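N-acetylmuramoyl-L-alanine amidase (Peptoclostridium difficile, PDB 4RN7) probably hydrolyses the amide bond between N-acetylmuramic acid and L-alanine in peptidoglycan, this chain being the zinc-binding amidase domain of a longer protein. Local coordinates at residues A103-K108 / N141-L146; E96-N101 / V130-E135. All blocks are in the same frame, centred on the assembly; numbering follows the deposited sequence.

Overall arrangement
From the N terminus, after strands 4-10, 49-53 and 77-84, the chain enters strand 95-99, which supplies residues 96-101, half of interaction 2. Residues 103-108 then lead into helix 107-122. When strand 126-131 returns beside strand 95-99, residues 130-135 close interaction 2 around that helix, completing a beta-alpha-beta unit at one margin of the mixed sheet. The chain continues through helix 135-139 to strand 144-151, whose entry, residues 141-146, closes interaction 1 on the start of helix 107-122. The two closures therefore cross, since their segments alternate along the chain. They touch through the Arg100-Asp105 salt bridge, tying helix 107-122 and the edge strand 126-131 to the neighbouring strands 95-99 and 144-151.

Interaction 1. Residues A103-K108 / N141-L146; sequences ATDGSK and NMPAIL
Asp105 OD1 is gripped by two donors, both from Ser107: the hydroxyl OG at 2.6 Å and the backbone N at 2.9 Å. The hydroxyl reaches the syn lone pair, whereas the N-H arrives from above the carboxylate, 44° out of its plane, forming an Asx turn just where helix 107-122 begins. With Gly106 at the N-cap position, this carboxylate lies beside the first turn of the helix, whose N-H groups would probably help to stabilise its negative charge. Ser107 OG is itself held from two sides. Its torsion sets it beside its own backbone N, anti to the carbonyl carbon (chi1 -65°), so that the proton goes to Asp105 while Ala144 N donates to the oxygen over 3.1 Å in a fairly straight bond (160°). The serine hydroxyl thus bridges Asp105 and the first residue of strand 144-151, donating to one and accepting from the other.

Around this polar line the contact is close packing. Asp105 OD2 packs against the Met142-Pro143 peptide link, 3.4 Å from Met142 C and 3.3 Å from Pro143 N, which has no hydrogen to offer, so this is no hydrogen bond. Pro143 CG lies 3.6 Å from Asp105 O. A water donates both its hydrogens, to Asp105 OD2 and to Asn141 O, adding a second bridge, and Arg100 completes the setting with a salt bridge to OD2 and a hydrogen bond to Met142 O. Further along, Ile145 CG2 rests 3.7 Å from Ser107 O. The contact pins the N terminus of helix 107-122 to the entry of strand 144-151, a strand flanked by 77-84 and 95-99, with Pro143 and Ile145 packed against Leu110 and Ile145 reaching on to Ala111 and Val114.

Interaction 2. Residues E96-N101 / V130-E135; sequences ETWYRN and VENNFE
The parallel pairing of strands 95-99 and 126-131, joined through helix 107-122, is a beta-alpha-beta crossover. Val130 N donates to Thr97 O, Tyr99 N to Val130 O, and Asn132 N to Tyr99 O at 2.9 Å. Trp98 carries the packing on one face. Its CB lies 3.7 Å from Val130 O, and CD1 meets Val130 CB at 3.8 Å, the two side chains pointing the same way. On the five-membered ring, Trp98 NE1 donates in plane and straight (179°) to the anti lone pair of Glu96 OE2, fixing the indole's rotation. Over the CE3-CZ3 side the amide of Asn132 stacks nearly parallel (planes 7° apart), offset toward the rim: Asn132 CG is 3.4 Å from Trp98 CE3, and Asn132 ND2 is 3.5 Å from CZ3 and 3.7 Å from CH2. The Asn132 amide is itself held, its OD1 accepting from Phe134 N in an Asx turn. Phe134, the N-cap residue of helix 135-139, has its ring against that of the zinc ligand His82. On the other face of the sheet, Glu131 CG lies against the Tyr99 ring. Glu131 OE2 accepts from Lys102 N and from a water, 2.8 Å away, that also bonds Tyr99 OH at 2.5 Å.

Interaction 1. Residues A103-K108 / N141-L146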
loop_
_atom_site.group_PDB
_atom_site.type_symbol
_atom_site.label_atom_id
_atom_site.label_comp_id
_atom_site.label_asym_id
_atom_site.label_seq_id
_atom_site.Cartn_x
_atom_site.Cartn_y
_atom_site.Cartn_z
ATOM N N ALA A 103 11.818 -1.244 -13.251
ATOM C CA ALA A 103 10.576 -1.838 -13.740
ATOM C C ALA A 103 10.205 -1.335 -15.135
ATOM O O ALA A 103 10.108 -0.126 -15.366
ATOM C CB ALA A 103 9.445 -1.563 -12.761
ATOM N N THR A 104 9.999 -2.273 -16.055
ATOM C CA THR A 104 9.596 -1.960 -17.423
ATOM C C THR A 104 8.151 -2.389 -17.693
ATOM O O THR A 104 7.622 -2.155 -18.780
ATOM C CB THR A 104 10.523 -2.649 -18.456
ATOM O OG1 THR A 104 10.524 -4.069 -18.249
ATOM C CG2 THR A 104 11.940 -2.132 -18.338
ATOM N N ASP A 105 7.513 -3.001 -16.693
ATOM C CA ASP A 105 6.209 -3.632 -16.881
ATOM C C ASP A 105 5.014 -2.714 -16.619
ATOM O O ASP A 105 3.862 -3.137 -16.752
ATOM C CB ASP A 105 6.096 -4.892 -16.011
ATOM C CG ASP A 105 5.894 -4.578 -14.526
ATOM O OD1 ASP A 105 6.219 -3.457 -14.079
ATOM O OD2 ASP A 105 5.416 -5.470 -13.790
ATOM N N GLY A 106 5.281 -1.470 -16.241
ATOM C CA GLY A 106 4.202 -0.542 -15.951
ATOM C C GLY A 106 4.072 -0.222 -14.473
ATOM O O GLY A 106 3.250 0.613 -14.084
ATOM N N SER A 107 4.878 -0.893 -13.651
ATOM C CA SER A 107 4.932 -0.618 -12.214
ATOM C C SER A 107 5.278 0.842 -11.920
ATOM O O SER A 107 4.726 1.449 -10.996
ATOM C CB SER A 107 5.965 -1.520 -11.534
ATOM O OG SER A 107 5.584 -2.882 -11.596
ATOM N N LYS A 108 6.212 1.391 -12.689
ATOM C CA LYS A 108 6.636 2.770 -12.481
ATOM C C LYS A 108 5.471 3.712 -12.778
ATOM O O LYS A 108 5.222 4.672 -12.037
ATOM C CB LYS A 108 7.838 3.100 -13.370
ATOM C CG LYS A 108 8.298 4.555 -13.286
ATOM C CD LYS A 108 9.593 4.771 -14.058
ATOM C CE LYS A 108 10.135 6.174 -13.832
ATOM N NZ LYS A 108 11.496 6.365 -14.409
ATOM N N ASN A 141 4.796 -11.034 -10.218
ATOM C CA ASN A 141 4.812 -11.107 -11.676
ATOM C C ASN A 141 3.998 -10.051 -12.417
ATOM O O ASN A 141 3.951 -10.054 -13.650
ATOM C CB ASN A 141 4.334 -12.497 -12.133
ATOM C CG ASN A 141 5.278 -13.599 -11.731
ATOM O OD1 ASN A 141 6.481 -13.382 -11.619
ATOM N ND2 ASN A 141 4.738 -14.795 -11.514
HETATM N N MSE A 142 3.350 -9.161 -11.680
HETATM C CA MSE A 142 2.496 -8.167 -12.303
HETATM C C MSE A 142 2.935 -6.800 -11.817
HETATM O O MSE A 142 3.750 -6.722 -10.889
HETATM C CB MSE A 142 1.027 -8.441 -11.957
HETATM C CG MSE A 142 0.604 -8.126 -10.532
HETATM SE SE MSE A 142 1.301 -9.257 -9.092
HETATM C CE MSE A 142 0.720 -10.997 -9.742
ATOM N N PRO A 143 2.418 -5.723 -12.445
ATOM C CA PRO A 143 2.699 -4.390 -11.899
ATOM C C PRO A 143 2.399 -4.313 -10.401
ATOM O O PRO A 143 1.303 -4.681 -9.962
ATOM C CB PRO A 143 1.761 -3.485 -12.697
ATOM C CG PRO A 143 1.696 -4.145 -14.044
ATOM C CD PRO A 143 1.711 -5.643 -13.738
ATOM N N ALA A 144 3.390 -3.858 -9.631
ATOM C CA ALA A 144 3.349 -3.934 -8.175
ATOM C C ALA A 144 3.931 -2.667 -7.553
ATOM O O ALA A 144 5.001 -2.196 -7.969
ATOM C CB ALA A 144 4.132 -5.150 -7.692
ATOM N N ILE A 145 3.236 -2.131 -6.551
ATOM C CA ILE A 145 3.723 -0.965 -5.816
ATOM C C ILE A 145 3.589 -1.203 -4.316
ATOM O O ILE A 145 2.812 -2.064 -3.879
ATOM C CB ILE A 145 2.975 0.338 -6.202
ATOM C CG1 ILE A 145 1.476 0.233 -5.865
ATOM C CG2 ILE A 145 3.203 0.660 -7.683
ATOM C CD1 ILE A 145 0.699 1.539 -6.051
ATOM N N LEU A 146 4.363 -0.453 -3.533
ATOM C CA LEU A 146 4.239 -0.483 -2.084
ATOM C C LEU A 146 4.107 0.966 -1.675
ATOM O O LEU A 146 4.967 1.782 -2.003
ATOM C CB LEU A 146 5.476 -1.121 -1.423
ATOM C CG LEU A 146 5.499 -1.204 0.114
ATOM C CD1 LEU A 146 6.315 -2.405 0.571
ATOM C CD2 LEU A 146 6.050 0.077 0.764
HETATM O O HOH W 1 4.714 -7.706 -15.080
#

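Interaction 2. Residues E96-N101 / V130-E135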
loop_
_atom_site.group_PDB
_atom_site.type_symbol
_atom_site.label_atom_id
_atom_site.label_comp_id
_atom_site.label_asym_id
_atom_site.label_seq_id
_atom_site.Cartn_x
_atom_site.Cartn_y
_atom_site.Cartn_z
ATOM N N GLU A 96 5.306 8.172 0.082
ATOM C CA GLU A 96 6.057 7.847 -1.126
ATOM C C GLU A 96 5.594 6.482 -1.592
ATOM O O GLU A 96 5.077 5.696 -0.798
ATOM C CB GLU A 96 7.567 7.814 -0.858
ATOM C CG GLU A 96 7.990 6.881 0.269
ATOM C CD GLU A 96 9.464 7.013 0.597
ATOM O OE1 GLU A 96 9.931 8.157 0.764
ATOM O OE2 GLU A 96 10.162 5.981 0.684
ATOM N N THR A 97 5.775 6.197 -2.874
ATOM C CA THR A 97 5.341 4.906 -3.410
ATOM C C THR A 97 6.514 4.211 -4.084
ATOM O O THR A 97 7.210 4.817 -4.900
ATOM C CB THR A 97 4.217 5.115 -4.422
ATOM O OG1 THR A 97 3.094 5.711 -3.763
ATOM C CG2 THR A 97 3.787 3.777 -5.034
ATOM N N TRP A 98 6.751 2.951 -3.725
ATOM C CA TRP A 98 7.867 2.180 -4.258
ATOM C C TRP A 98 7.429 1.286 -5.411
ATOM O O TRP A 98 6.274 0.854 -5.465
ATOM C CB TRP A 98 8.432 1.253 -3.183
ATOM C CG TRP A 98 8.973 1.920 -1.954
ATOM C CD1 TRP A 98 9.087 3.260 -1.712
ATOM C CD2 TRP A 98 9.483 1.253 -0.793
ATOM N NE1 TRP A 98 9.642 3.464 -0.462
ATOM C CE2 TRP A 98 9.885 2.245 0.120
ATOM C CE3 TRP A 98 9.630 -0.096 -0.436
ATOM C CZ2 TRP A 98 10.436 1.929 1.372
ATOM C CZ3 TRP A 98 10.175 -0.403 0.807
ATOM C CH2 TRP A 98 10.572 0.602 1.690
ATOM N N TYR A 99 8.367 1.002 -6.311
ATOM C CA TYR A 99 8.192 -0.011 -7.348
ATOM C C TYR A 99 9.527 -0.737 -7.536
ATOM O O TYR A 99 10.571 -0.215 -7.143
ATOM C CB TYR A 99 7.716 0.619 -8.661
ATOM C CG TYR A 99 8.665 1.640 -9.243
ATOM C CD1 TYR A 99 8.668 2.948 -8.792
ATOM C CD2 TYR A 99 9.545 1.294 -10.261
ATOM C CE1 TYR A 99 9.534 3.890 -9.328
ATOM C CE2 TYR A 99 10.410 2.230 -10.803
ATOM C CZ TYR A 99 10.400 3.521 -10.330
ATOM O OH TYR A 99 11.261 4.450 -10.874
ATOM N N ARG A 100 9.501 -1.935 -8.126
ATOM C CA ARG A 100 10.717 -2.753 -8.239
ATOM C C ARG A 100 11.782 -2.096 -9.106
ATOM O O ARG A 100 11.459 -1.347 -10.027
ATOM C CB ARG A 100 10.405 -4.165 -8.765
ATOM C CG ARG A 100 10.337 -4.288 -10.283
ATOM C CD ARG A 100 10.109 -5.732 -10.747
ATOM N NE ARG A 100 8.894 -6.288 -10.156
ATOM C CZ ARG A 100 7.680 -6.170 -10.692
ATOM N NH1 ARG A 100 6.624 -6.686 -10.076
ATOM N NH2 ARG A 100 7.517 -5.528 -11.846
ATOM N N ASN A 101 13.048 -2.378 -8.798
ATOM C CA ASN A 101 14.172 -1.834 -9.553
ATOM C C ASN A 101 14.010 -1.964 -11.068
ATOM O O ASN A 101 13.728 -3.054 -11.570
ATOM C CB ASN A 101 15.474 -2.528 -9.142
ATOM C CG ASN A 101 15.957 -2.119 -7.761
ATOM O OD1 ASN A 101 15.447 -1.173 -7.158
ATOM N ND2 ASN A 101 16.959 -2.830 -7.258
ATOM N N VAL A 130 9.838 5.807 -5.757
ATOM C CA VAL A 130 11.177 5.308 -5.446
ATOM C C VAL A 130 11.340 3.875 -5.952
ATOM O O VAL A 130 10.445 3.055 -5.775
ATOM C CB VAL A 130 11.402 5.262 -3.912
ATOM C CG1 VAL A 130 12.835 4.890 -3.591
ATOM C CG2 VAL A 130 11.045 6.586 -3.267
ATOM N N GLU A 131 12.476 3.570 -6.574
ATOM C CA GLU A 131 12.808 2.174 -6.835
ATOM C C GLU A 131 13.226 1.495 -5.536
ATOM O O GLU A 131 13.994 2.057 -4.742
ATOM C CB GLU A 131 13.951 2.069 -7.849
ATOM C CG GLU A 131 13.536 2.355 -9.282
ATOM C CD GLU A 131 14.718 2.427 -10.227
ATOM O OE1 GLU A 131 15.812 2.848 -9.785
ATOM O OE2 GLU A 131 14.553 2.070 -11.413
ATOM N N ASN A 132 12.748 0.276 -5.326
ATOM C CA ASN A 132 13.121 -0.475 -4.138
ATOM C C ASN A 132 13.068 -1.968 -4.417
ATOM O O ASN A 132 12.115 -2.456 -5.022
ATOM C CB ASN A 132 12.195 -0.138 -2.972
ATOM C CG ASN A 132 12.717 -0.661 -1.645
ATOM O OD1 ASN A 132 12.670 -1.861 -1.372
ATOM N ND2 ASN A 132 13.218 0.246 -0.807
ATOM N N ASN A 133 14.083 -2.688 -3.954
ATOM C CA ASN A 133 14.195 -4.119 -4.238
ATOM C C ASN A 133 13.424 -5.033 -3.275
ATOM O O ASN A 133 13.680 -6.241 -3.233
ATOM C CB ASN A 133 15.671 -4.522 -4.259
ATOM C CG ASN A 133 15.967 -5.611 -5.274
ATOM O OD1 ASN A 133 15.374 -5.650 -6.352
ATOM N ND2 ASN A 133 16.894 -6.501 -4.933
ATOM N N PHE A 134 12.489 -4.459 -2.516
ATOM C CA PHE A 134 11.648 -5.211 -1.576
ATOM C C PHE A 134 11.112 -6.497 -2.212
ATOM O O PHE A 134 10.546 -6.465 -3.309
ATOM C CB PHE A 134 10.488 -4.323 -1.118
ATOM C CG PHE A 134 9.638 -4.923 -0.024
ATOM C CD1 PHE A 134 10.183 -5.202 1.230
ATOM C CD2 PHE A 134 8.285 -5.165 -0.235
ATOM C CE1 PHE A 134 9.395 -5.734 2.245
ATOM C CE2 PHE A 134 7.483 -5.696 0.781
ATOM C CZ PHE A 134 8.042 -5.982 2.017
ATOM N N GLU A 135 11.304 -7.623 -1.528
ATOM C CA GLU A 135 11.050 -8.939 -2.121
ATOM C C GLU A 135 9.644 -9.092 -2.714
ATOM O O GLU A 135 9.488 -9.680 -3.795
ATOM C CB GLU A 135 11.342 -10.060 -1.112
ATOM C CG GLU A 135 11.157 -11.465 -1.691
ATOM C CD GLU A 135 11.647 -12.567 -0.772
ATOM O OE1 GLU A 135 12.115 -12.268 0.345
ATOM O OE2 GLU A 135 11.567 -13.741 -1.182
HETATM O O HOH W 2 12.821 3.744 -12.752
#